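Local coordinates for outer membrane protein YopM (Yersinia pestis, PDB 1JL5), which probably acts as a secreted leucine-rich-repeat effector that alters host cell physiology and promotes bacterial survival in host tissues, at residues E144-L149 with I158-N163; S44-N49 with L83-E88; S63-C68 with H74-N79; P373-P376 with D381-M384. One frame throughout, in Å; residues are numbered along the deposited sequence.

Contact 1. Residues E144-L149 with I158-N163; sequences EKLPEL and IDVDNN. With CA (calcium ion), chain D.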
# COMPACT_ATOMS: atom_id res chain seq x y z
N GLU A 144 -4.80 -6.99 33.59
CA GLU A 144 -3.43 -7.35 33.92
C GLU A 144 -3.47 -8.80 34.36
O GLU A 144 -2.49 -9.53 34.23
CB GLU A 144 -2.93 -6.48 35.06
CG GLU A 144 -3.32 -5.02 34.91
CD GLU A 144 -2.13 -4.11 34.75
OE1 GLU A 144 -1.28 -4.39 33.88
OE2 GLU A 144 -2.06 -3.11 35.50
N LYS A 145 -4.62 -9.19 34.89
CA LYS A 145 -4.82 -10.54 35.35
C LYS A 145 -6.30 -10.83 35.31
O LYS A 145 -7.12 -9.91 35.25
CB LYS A 145 -4.28 -10.71 36.78
CG LYS A 145 -4.84 -9.73 37.79
CD LYS A 145 -4.10 -9.82 39.12
CE LYS A 145 -4.54 -8.73 40.09
NZ LYS A 145 -3.80 -8.76 41.38
N LEU A 146 -6.65 -12.10 35.32
CA LEU A 146 -8.04 -12.49 35.30
C LEU A 146 -8.38 -13.10 36.64
O LEU A 146 -7.50 -13.62 37.33
CB LEU A 146 -8.28 -13.54 34.21
CG LEU A 146 -8.29 -13.07 32.76
CD1 LEU A 146 -8.40 -14.29 31.85
CD2 LEU A 146 -9.46 -12.13 32.52
N PRO A 147 -9.65 -13.03 37.05
CA PRO A 147 -9.99 -13.63 38.34
C PRO A 147 -9.96 -15.13 38.08
O PRO A 147 -9.89 -15.56 36.92
CB PRO A 147 -11.40 -13.11 38.59
CG PRO A 147 -11.96 -13.03 37.21
CD PRO A 147 -10.82 -12.39 36.43
N GLU A 148 -9.99 -15.93 39.14
CA GLU A 148 -9.98 -17.37 38.97
C GLU A 148 -11.09 -17.73 37.98
O GLU A 148 -12.17 -17.14 38.01
CB GLU A 148 -10.23 -18.05 40.31
CG GLU A 148 -10.37 -19.56 40.22
CD GLU A 148 -10.48 -20.21 41.59
OE1 GLU A 148 -11.40 -19.83 42.35
OE2 GLU A 148 -9.65 -21.09 41.90
N LEU A 149 -10.82 -18.68 37.10
CA LEU A 149 -11.79 -19.08 36.09
C LEU A 149 -12.18 -20.54 36.19
O LEU A 149 -13.28 -20.93 35.79
CB LEU A 149 -11.21 -18.84 34.69
CG LEU A 149 -10.64 -17.47 34.36
CD1 LEU A 149 -9.93 -17.52 33.01
CD2 LEU A 149 -11.75 -16.44 34.36
N ILE A 158 -14.36 -17.64 26.92
CA ILE A 158 -13.53 -16.66 27.59
C ILE A 158 -12.82 -15.92 26.47
O ILE A 158 -12.03 -16.51 25.73
CB ILE A 158 -12.45 -17.27 28.50
CG1 ILE A 158 -13.06 -17.76 29.82
CG2 ILE A 158 -11.38 -16.23 28.81
CD1 ILE A 158 -14.11 -18.80 29.65
N ASP A 159 -13.12 -14.64 26.33
CA ASP A 159 -12.47 -13.84 25.33
C ASP A 159 -11.76 -12.73 26.09
O ASP A 159 -12.38 -11.74 26.48
CB ASP A 159 -13.47 -13.23 24.37
CG ASP A 159 -12.80 -12.42 23.28
OD1 ASP A 159 -11.56 -12.25 23.34
OD2 ASP A 159 -13.51 -11.94 22.37
N VAL A 160 -10.47 -12.93 26.33
CA VAL A 160 -9.67 -11.94 27.02
C VAL A 160 -8.61 -11.46 26.04
O VAL A 160 -7.56 -10.97 26.43
CB VAL A 160 -8.99 -12.54 28.25
CG1 VAL A 160 -10.05 -12.99 29.24
CG2 VAL A 160 -8.11 -13.70 27.84
N ASP A 161 -8.92 -11.62 24.76
CA ASP A 161 -8.01 -11.20 23.72
C ASP A 161 -7.69 -9.73 23.88
O ASP A 161 -8.51 -8.95 24.35
CB ASP A 161 -8.64 -11.45 22.34
CG ASP A 161 -7.85 -10.81 21.22
OD1 ASP A 161 -7.91 -9.56 21.08
OD2 ASP A 161 -7.17 -11.54 20.47
N ASN A 162 -6.48 -9.36 23.51
CA ASN A 162 -6.04 -7.98 23.57
C ASN A 162 -6.18 -7.37 24.96
O ASN A 162 -7.01 -6.49 25.20
CB ASN A 162 -6.80 -7.15 22.55
CG ASN A 162 -6.01 -5.95 22.09
OD1 ASN A 162 -5.38 -5.27 22.89
ND2 ASN A 162 -6.05 -5.69 20.79
N ASN A 163 -5.36 -7.85 25.87
CA ASN A 163 -5.34 -7.34 27.22
C ASN A 163 -3.88 -7.34 27.62
O ASN A 163 -3.01 -7.40 26.76
CB ASN A 163 -6.17 -8.23 28.14
CG ASN A 163 -7.62 -7.85 28.14
OD1 ASN A 163 -7.98 -6.82 28.71
ND2 ASN A 163 -8.46 -8.64 27.49
CA CA D . -3.05 -4.54 22.82
O HOH W 1 -2.80 -6.41 24.26
O HOH W 2 -3.01 -2.70 20.64
O HOH W 3 -4.21 -2.72 24.08
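L146 and V160 reach toward each other tip to tip across the interior of adjoining leucine-rich repeats. The CB of L146 points at residues 158-163 without touching them. Its CG, anti to the carbonyl carbon (chi1 -74°), comes 3.9 Å from V160 CG1. Both methyls then close on that same branch: L146 CD1 and L146 CD2 each lie 3.4 Å from V160 CG1, tighter than usual carbon contact, so the valine methyl is held in the fork of the leucine. L146 CD1 also reaches the stem of the valine, 4.0 Å from V160 CB. Three residues further on the fit relaxes, L149 CD1 standing 4.5 Å from I158 CG1.

Beyond the strand the backbone is pinned by asparagine. N163 ND2 donates to V160 O at 2.7 Å in a nearly straight bond (174°), approaching from above the carbonyl plane. The same amide also donates to V138 O and accepts from L143 N, which fixes its rotation and joins this repeat to the preceding one. In the turn after the strand, N162 OD1 binds a calcium ion at 2.4 Å, and water 1, also bound to that ion, can donate to N163 O. Strand 157-159, bearing I158, runs parallel between strands 135-137 and 177-179, while 144-149 belongs to the loop that leads from strand 135-137 to strand 157-159.

Contact 2. Residues S44-N49 with L83-E88; sequences SEWERN and LSSLPE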
# COMPACT_ATOMS: atom_id res chain seq x y z
N SER A 44 -29.95 7.90 36.98
CA SER A 44 -29.99 9.31 36.62
C SER A 44 -28.85 10.02 37.32
O SER A 44 -28.27 10.95 36.77
CB SER A 44 -31.32 9.92 37.01
OG SER A 44 -32.35 9.37 36.19
N GLU A 45 -28.52 9.58 38.52
CA GLU A 45 -27.43 10.18 39.27
C GLU A 45 -26.15 9.87 38.51
O GLU A 45 -25.30 10.73 38.29
CB GLU A 45 -27.36 9.60 40.68
CG GLU A 45 -26.31 10.23 41.58
CD GLU A 45 -26.41 11.75 41.62
OE1 GLU A 45 -27.54 12.28 41.58
OE2 GLU A 45 -25.35 12.41 41.70
N TRP A 46 -26.02 8.61 38.11
CA TRP A 46 -24.86 8.17 37.36
C TRP A 46 -24.82 8.98 36.07
O TRP A 46 -23.77 9.48 35.67
CB TRP A 46 -25.00 6.69 37.04
CG TRP A 46 -24.04 6.22 36.02
CD1 TRP A 46 -22.71 5.97 36.20
CD2 TRP A 46 -24.33 5.95 34.65
NE1 TRP A 46 -22.15 5.55 35.02
CE2 TRP A 46 -23.12 5.53 34.05
CE3 TRP A 46 -25.49 6.02 33.87
CZ2 TRP A 46 -23.04 5.18 32.70
CZ3 TRP A 46 -25.41 5.67 32.53
CH2 TRP A 46 -24.19 5.26 31.96
N GLU A 47 -25.97 9.13 35.43
CA GLU A 47 -26.03 9.90 34.21
C GLU A 47 -25.52 11.31 34.42
O GLU A 47 -24.73 11.81 33.63
CB GLU A 47 -27.46 9.95 33.70
CG GLU A 47 -27.57 10.62 32.35
CD GLU A 47 -29.00 10.70 31.91
OE1 GLU A 47 -29.79 9.82 32.31
OE2 GLU A 47 -29.33 11.62 31.14
N ARG A 48 -26.00 11.96 35.49
CA ARG A 48 -25.59 13.33 35.80
C ARG A 48 -24.11 13.41 36.09
O ARG A 48 -23.50 14.46 35.91
CB ARG A 48 -26.35 13.86 37.03
CG ARG A 48 -27.85 13.73 36.96
CD ARG A 48 -28.55 14.51 38.06
NE ARG A 48 -29.98 14.19 38.09
CZ ARG A 48 -30.50 13.16 38.75
NH1 ARG A 48 -29.71 12.36 39.45
NH2 ARG A 48 -31.80 12.93 38.70
N ASN A 49 -23.53 12.31 36.55
CA ASN A 49 -22.11 12.29 36.87
C ASN A 49 -21.26 12.06 35.65
O ASN A 49 -20.05 11.93 35.75
CB ASN A 49 -21.81 11.22 37.91
CG ASN A 49 -22.47 11.49 39.23
OD1 ASN A 49 -22.79 12.63 39.54
ND2 ASN A 49 -22.67 10.44 40.02
N LEU A 83 -19.16 5.07 27.96
CA LEU A 83 -19.32 5.03 29.41
C LEU A 83 -18.01 4.77 30.13
O LEU A 83 -17.35 3.75 29.89
CB LEU A 83 -20.33 3.95 29.78
CG LEU A 83 -21.61 4.05 28.96
CD1 LEU A 83 -22.59 2.99 29.44
CD2 LEU A 83 -22.20 5.45 29.08
N SER A 84 -17.62 5.68 31.01
CA SER A 84 -16.39 5.52 31.77
C SER A 84 -16.71 4.67 32.99
O SER A 84 -15.82 4.30 33.76
CB SER A 84 -15.83 6.87 32.20
OG SER A 84 -16.78 7.61 32.93
N SER A 85 -17.99 4.37 33.16
CA SER A 85 -18.42 3.54 34.27
C SER A 85 -19.84 3.13 34.02
O SER A 85 -20.53 3.72 33.18
CB SER A 85 -18.35 4.29 35.60
OG SER A 85 -19.43 5.20 35.71
N LEU A 86 -20.28 2.11 34.72
CA LEU A 86 -21.64 1.65 34.61
C LEU A 86 -22.22 1.79 35.99
O LEU A 86 -21.53 1.59 36.98
CB LEU A 86 -21.71 0.18 34.19
CG LEU A 86 -21.17 -0.17 32.81
CD1 LEU A 86 -21.46 -1.64 32.52
CD2 LEU A 86 -21.83 0.72 31.76
N PRO A 87 -23.49 2.18 36.08
CA PRO A 87 -24.10 2.32 37.39
C PRO A 87 -24.51 0.91 37.77
O PRO A 87 -24.22 -0.04 37.05
CB PRO A 87 -25.29 3.21 37.11
CG PRO A 87 -25.73 2.71 35.77
CD PRO A 87 -24.43 2.56 35.01
N GLU A 88 -25.18 0.76 38.90
CA GLU A 88 -25.63 -0.55 39.33
C GLU A 88 -26.44 -1.12 38.17
O GLU A 88 -27.23 -0.41 37.55
CB GLU A 88 -26.50 -0.43 40.57
CG GLU A 88 -26.74 -1.76 41.26
CD GLU A 88 -27.65 -1.61 42.45
OE1 GLU A 88 -27.50 -0.60 43.17
OE2 GLU A 88 -28.51 -2.49 42.67
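The indole of W46 donates to S85 OG, with NE1 and OG 2.8 Å apart and an N-H...O angle of 145°; the serine oxygen lies in the ring plane at its edge. This contact joins the N-terminal helical hairpin to the return loop of the first leucine-rich repeat. A second, weak bond from W46 NE1 runs to S85 O at 3.1 Å. One N-H thus leans on two oxygens of a single residue, which limits how far the ring can turn. S85 places its hydroxyl there by lodging OG between its backbone N and carbonyl carbon (chi1 76°).

Outward from these bonds the face of the ring takes over. P87 CD sits 3.5 Å from the centroid of the five-membered ring and 18° off its normal, a CH-pi contact. The proline extends back along the side chain, its CB lying 3.4 Å from W46 CG. R58, at the start of helix 58-71, makes a cation-pi contact with W46 and also donates to W46 O, so the second helix of the hairpin helps hold the tryptophan. At the far end of the indole the edge meets L83 nearly at a right angle, W46 CH2 being 3.5 Å from L83 CD2.

Contact 3. Residues S63-C68 with H74-N79; sequences SRLRDC and HELELN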
# COMPACT_ATOMS: atom_id res chain seq x y z
N SER A 63 -31.36 5.03 29.48
CA SER A 63 -32.53 4.61 28.73
C SER A 63 -32.49 3.09 28.55
O SER A 63 -33.50 2.42 28.70
CB SER A 63 -32.54 5.29 27.37
OG SER A 63 -33.64 4.84 26.60
N ARG A 64 -31.31 2.57 28.23
CA ARG A 64 -31.14 1.13 28.03
C ARG A 64 -31.34 0.45 29.37
O ARG A 64 -32.02 -0.57 29.47
CB ARG A 64 -29.73 0.82 27.53
CG ARG A 64 -29.30 1.55 26.26
CD ARG A 64 -29.87 0.93 25.01
NE ARG A 64 -29.42 1.63 23.81
CZ ARG A 64 -28.17 1.62 23.35
NH1 ARG A 64 -27.23 0.95 23.99
NH2 ARG A 64 -27.86 2.30 22.26
N LEU A 65 -30.73 1.02 30.40
CA LEU A 65 -30.84 0.47 31.75
C LEU A 65 -32.29 0.38 32.17
O LEU A 65 -32.75 -0.67 32.63
CB LEU A 65 -30.07 1.37 32.72
CG LEU A 65 -28.55 1.24 32.64
CD1 LEU A 65 -27.89 2.45 33.26
CD2 LEU A 65 -28.13 -0.04 33.35
N ARG A 66 -33.01 1.48 32.02
CA ARG A 66 -34.41 1.54 32.39
C ARG A 66 -35.21 0.52 31.61
O ARG A 66 -35.95 -0.28 32.18
CB ARG A 66 -34.96 2.94 32.14
CG ARG A 66 -34.25 4.02 32.92
CD ARG A 66 -34.87 5.36 32.62
NE ARG A 66 -36.29 5.34 32.97
CZ ARG A 66 -36.81 6.02 33.99
NH1 ARG A 66 -36.03 6.78 34.75
NH2 ARG A 66 -38.10 5.94 34.24
N ASP A 67 -35.05 0.54 30.29
CA ASP A 67 -35.78 -0.39 29.44
C ASP A 67 -35.48 -1.81 29.89
O ASP A 67 -36.37 -2.64 30.01
CB ASP A 67 -35.37 -0.22 27.98
CG ASP A 67 -36.25 -1.02 27.05
OD1 ASP A 67 -37.47 -0.75 27.04
OD2 ASP A 67 -35.73 -1.91 26.34
N CYS A 68 -34.21 -2.07 30.16
CA CYS A 68 -33.80 -3.39 30.61
C CYS A 68 -34.51 -3.73 31.91
O CYS A 68 -35.08 -4.80 32.06
CB CYS A 68 -32.30 -3.43 30.82
SG CYS A 68 -31.76 -5.00 31.48
N HIS A 74 -33.25 -9.88 29.85
CA HIS A 74 -32.10 -10.69 30.21
C HIS A 74 -30.82 -9.94 29.92
O HIS A 74 -29.86 -10.00 30.69
CB HIS A 74 -32.10 -11.99 29.40
CG HIS A 74 -33.16 -12.96 29.80
ND1 HIS A 74 -33.52 -14.04 29.02
CD2 HIS A 74 -33.91 -13.05 30.93
CE1 HIS A 74 -34.45 -14.74 29.64
NE2 HIS A 74 -34.71 -14.16 30.80
N GLU A 75 -30.81 -9.22 28.81
CA GLU A 75 -29.63 -8.50 28.40
C GLU A 75 -29.72 -6.99 28.46
O GLU A 75 -30.78 -6.40 28.23
CB GLU A 75 -29.23 -8.93 26.99
CG GLU A 75 -28.03 -8.18 26.42
CD GLU A 75 -27.52 -8.81 25.14
OE1 GLU A 75 -26.94 -9.92 25.21
OE2 GLU A 75 -27.71 -8.21 24.06
N LEU A 76 -28.59 -6.38 28.77
CA LEU A 76 -28.46 -4.94 28.82
C LEU A 76 -27.33 -4.66 27.85
O LEU A 76 -26.22 -5.16 28.03
CB LEU A 76 -28.07 -4.48 30.22
CG LEU A 76 -27.59 -3.03 30.29
CD1 LEU A 76 -28.68 -2.09 29.81
CD2 LEU A 76 -27.18 -2.71 31.72
N GLU A 77 -27.61 -3.88 26.82
CA GLU A 77 -26.59 -3.58 25.83
C GLU A 77 -26.28 -2.09 25.82
O GLU A 77 -27.10 -1.27 25.42
CB GLU A 77 -27.07 -4.05 24.45
CG GLU A 77 -26.03 -3.92 23.35
CD GLU A 77 -26.11 -2.59 22.64
OE1 GLU A 77 -27.12 -2.36 21.94
OE2 GLU A 77 -25.18 -1.78 22.78
N LEU A 78 -25.08 -1.76 26.29
CA LEU A 78 -24.63 -0.39 26.37
C LEU A 78 -23.38 -0.21 25.53
O LEU A 78 -22.43 0.45 25.94
CB LEU A 78 -24.31 -0.05 27.82
CG LEU A 78 -25.45 -0.33 28.80
CD1 LEU A 78 -24.96 -0.14 30.23
CD2 LEU A 78 -26.61 0.59 28.49
N ASN A 79 -23.38 -0.81 24.34
CA ASN A 79 -22.21 -0.73 23.48
C ASN A 79 -21.92 0.65 22.94
O ASN A 79 -22.83 1.40 22.57
CB ASN A 79 -22.33 -1.69 22.30
CG ASN A 79 -22.38 -3.13 22.74
OD1 ASN A 79 -21.83 -3.49 23.78
ND2 ASN A 79 -23.03 -3.97 21.94
O HOH W 4 -25.31 0.82 21.80
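L65 and L76 meet in the tightly packed part of the contact, L65 CD2 and L76 CD2 standing 3.3 Å apart, closer than carbons usually come. The pair joins helix 58-71 of the N-terminal hairpin to strand 75-77, the first strand of the leucine-rich-repeat solenoid, at one of its two ends within this chain; the helix caps that end. Helix and strand segments run almost antiparallel (168°) with axes 8.0 Å apart. Next to the leucines, R64 and L78 slide past each other in opposite directions, so that L78 CD2 presses on R64 CB at 3.3 Å. L65 also packs against W43 and W46 of helix 36-48, so the apolar side continues into that helix.

The polar side is looser and wetter. R64 bends at chi2 (-79°), which brings NH1 to E77 O at 2.6 Å; the N-H...O angle is only 134°, and the oxygen is tilted out of the guanidinium plane. The side chains of R64 and E77 run side by side, E77 OE1 over one face of the guanidinium, with the flat groups turned well away from parallel; the salt bridge from R64 NH1 to E77 OE2 is long, and OE2 is doubtfully placed. Water 4 fills in between: it accepts from R64 NH1 and can donate to N79 O. N79 itself is committed to the next repeat, OD1 accepting from S99 N. Back on the packed side, C68 SG lies 3.9 Å from L76 CB.

Contact 4. Residues P373-P376 with D381-M384; sequences PDIP and DLRM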
# COMPACT_ATOMS: atom_id res chain seq x y z
N PRO A 373 -0.56 -14.23 -20.15
CA PRO A 373 -1.32 -15.38 -20.62
C PRO A 373 -2.69 -14.90 -21.08
O PRO A 373 -3.10 -13.79 -20.74
CB PRO A 373 -1.42 -16.24 -19.37
CG PRO A 373 -1.58 -15.20 -18.29
CD PRO A 373 -0.53 -14.17 -18.67
N ASP A 374 -3.38 -15.71 -21.87
CA ASP A 374 -4.70 -15.32 -22.30
C ASP A 374 -5.50 -15.19 -21.02
O ASP A 374 -5.45 -16.06 -20.15
CB ASP A 374 -5.32 -16.39 -23.21
CG ASP A 374 -4.60 -16.51 -24.53
OD1 ASP A 374 -4.40 -15.47 -25.19
OD2 ASP A 374 -4.25 -17.65 -24.92
N ILE A 375 -6.22 -14.09 -20.88
CA ILE A 375 -7.00 -13.87 -19.68
C ILE A 375 -8.43 -14.35 -19.83
O ILE A 375 -9.19 -13.83 -20.65
CB ILE A 375 -7.02 -12.37 -19.31
CG1 ILE A 375 -5.59 -11.86 -19.16
CG2 ILE A 375 -7.81 -12.16 -18.03
CD1 ILE A 375 -4.72 -12.72 -18.24
N PRO A 376 -8.81 -15.38 -19.06
CA PRO A 376 -10.17 -15.89 -19.16
C PRO A 376 -11.13 -14.75 -18.87
O PRO A 376 -10.81 -13.85 -18.08
CB PRO A 376 -10.21 -16.97 -18.08
CG PRO A 376 -8.81 -17.50 -18.11
CD PRO A 376 -7.99 -16.23 -18.18
N ASP A 381 -10.16 -9.71 -11.34
CA ASP A 381 -9.05 -9.03 -10.70
C ASP A 381 -7.74 -9.45 -11.36
O ASP A 381 -7.26 -10.56 -11.15
CB ASP A 381 -9.03 -9.41 -9.23
CG ASP A 381 -7.95 -8.71 -8.46
OD1 ASP A 381 -7.02 -8.16 -9.10
OD2 ASP A 381 -8.02 -8.71 -7.22
N LEU A 382 -7.17 -8.55 -12.15
CA LEU A 382 -5.95 -8.84 -12.85
C LEU A 382 -4.83 -7.85 -12.57
O LEU A 382 -5.05 -6.64 -12.52
CB LEU A 382 -6.23 -8.87 -14.36
CG LEU A 382 -5.05 -9.09 -15.30
CD1 LEU A 382 -4.45 -10.47 -15.06
CD2 LEU A 382 -5.54 -8.97 -16.74
N ARG A 383 -3.64 -8.38 -12.36
CA ARG A 383 -2.46 -7.56 -12.12
C ARG A 383 -1.30 -8.30 -12.74
O ARG A 383 -0.99 -9.43 -12.37
CB ARG A 383 -2.22 -7.33 -10.63
CG ARG A 383 -3.41 -6.68 -9.93
CD ARG A 383 -3.03 -5.96 -8.64
NE ARG A 383 -2.13 -6.74 -7.80
CZ ARG A 383 -2.09 -6.64 -6.48
NH1 ARG A 383 -2.90 -5.80 -5.85
NH2 ARG A 383 -1.22 -7.37 -5.78
N MET A 384 -0.68 -7.66 -13.72
CA MET A 384 0.46 -8.24 -14.39
C MET A 384 1.47 -7.13 -14.61
O MET A 384 1.10 -6.00 -14.91
CB MET A 384 0.05 -8.84 -15.73
CG MET A 384 -1.00 -9.93 -15.61
SD MET A 384 -1.21 -10.86 -17.13
CE MET A 384 -2.44 -9.87 -17.97
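I375 meets both inward-facing residues of the strand. Its CD1 and M384 CE approach tip to tip at 3.7 Å, while I375 CG1 lies 3.8 Å from L382 CD2. The isoleucine arm therefore rests against a leucine methyl and a methionine methyl that lie next to each other. The sulfur has a partner of its own: M384 SD is 3.7 Å from P373 CD, where proline and methionine pass in opposite directions. A bend at chi3 (-88°) turns the methionine methyl off the line of its chain and toward I375, leaving SD beside the proline ring.

No hydrogen bond crosses between the two segments. Both belong to LRR 15, where the loop segment 373-376, which comes before strand 381-385 in the chain, faces the inner side of that strand at the end of the modelled solenoid. L362 touches P373, I375 and L382, continuing the apolar filling to the neighbouring strand 361-363. On the other face of the strand, D381 accepts hydrogen bonds from H363 and Q361, and R383 makes a salt bridge with E365. The strand's remaining edge is taken up by the third subunit: residues 381-384 pair antiparallel with a strand of that chain, and L382 packs against L382 of the neighbouring subunit.

Overall arrangement
Contacts 2 and 3 share the N-terminal cap: their centres are about 13 Å apart, contact 3 is nested within the chain loop closed by contact 2, and P87 CG touches L65 CD1 at 3.3 Å. Contact 4 lies at the other end of the modelled chain, about 58 Å from contact 2 between centres, and contact 1 lies between, inside the run of repeats. Contacts 1 and 4 pair a return loop with a strand wholly through apolar side chains, buried in contact 1 but only partly so in contact 4, beside a subunit interface. The cap contacts, where helices meet the solenoid, add polar bonds: contact 2 is buried around an indole, contact 3 partly open and water-bridged.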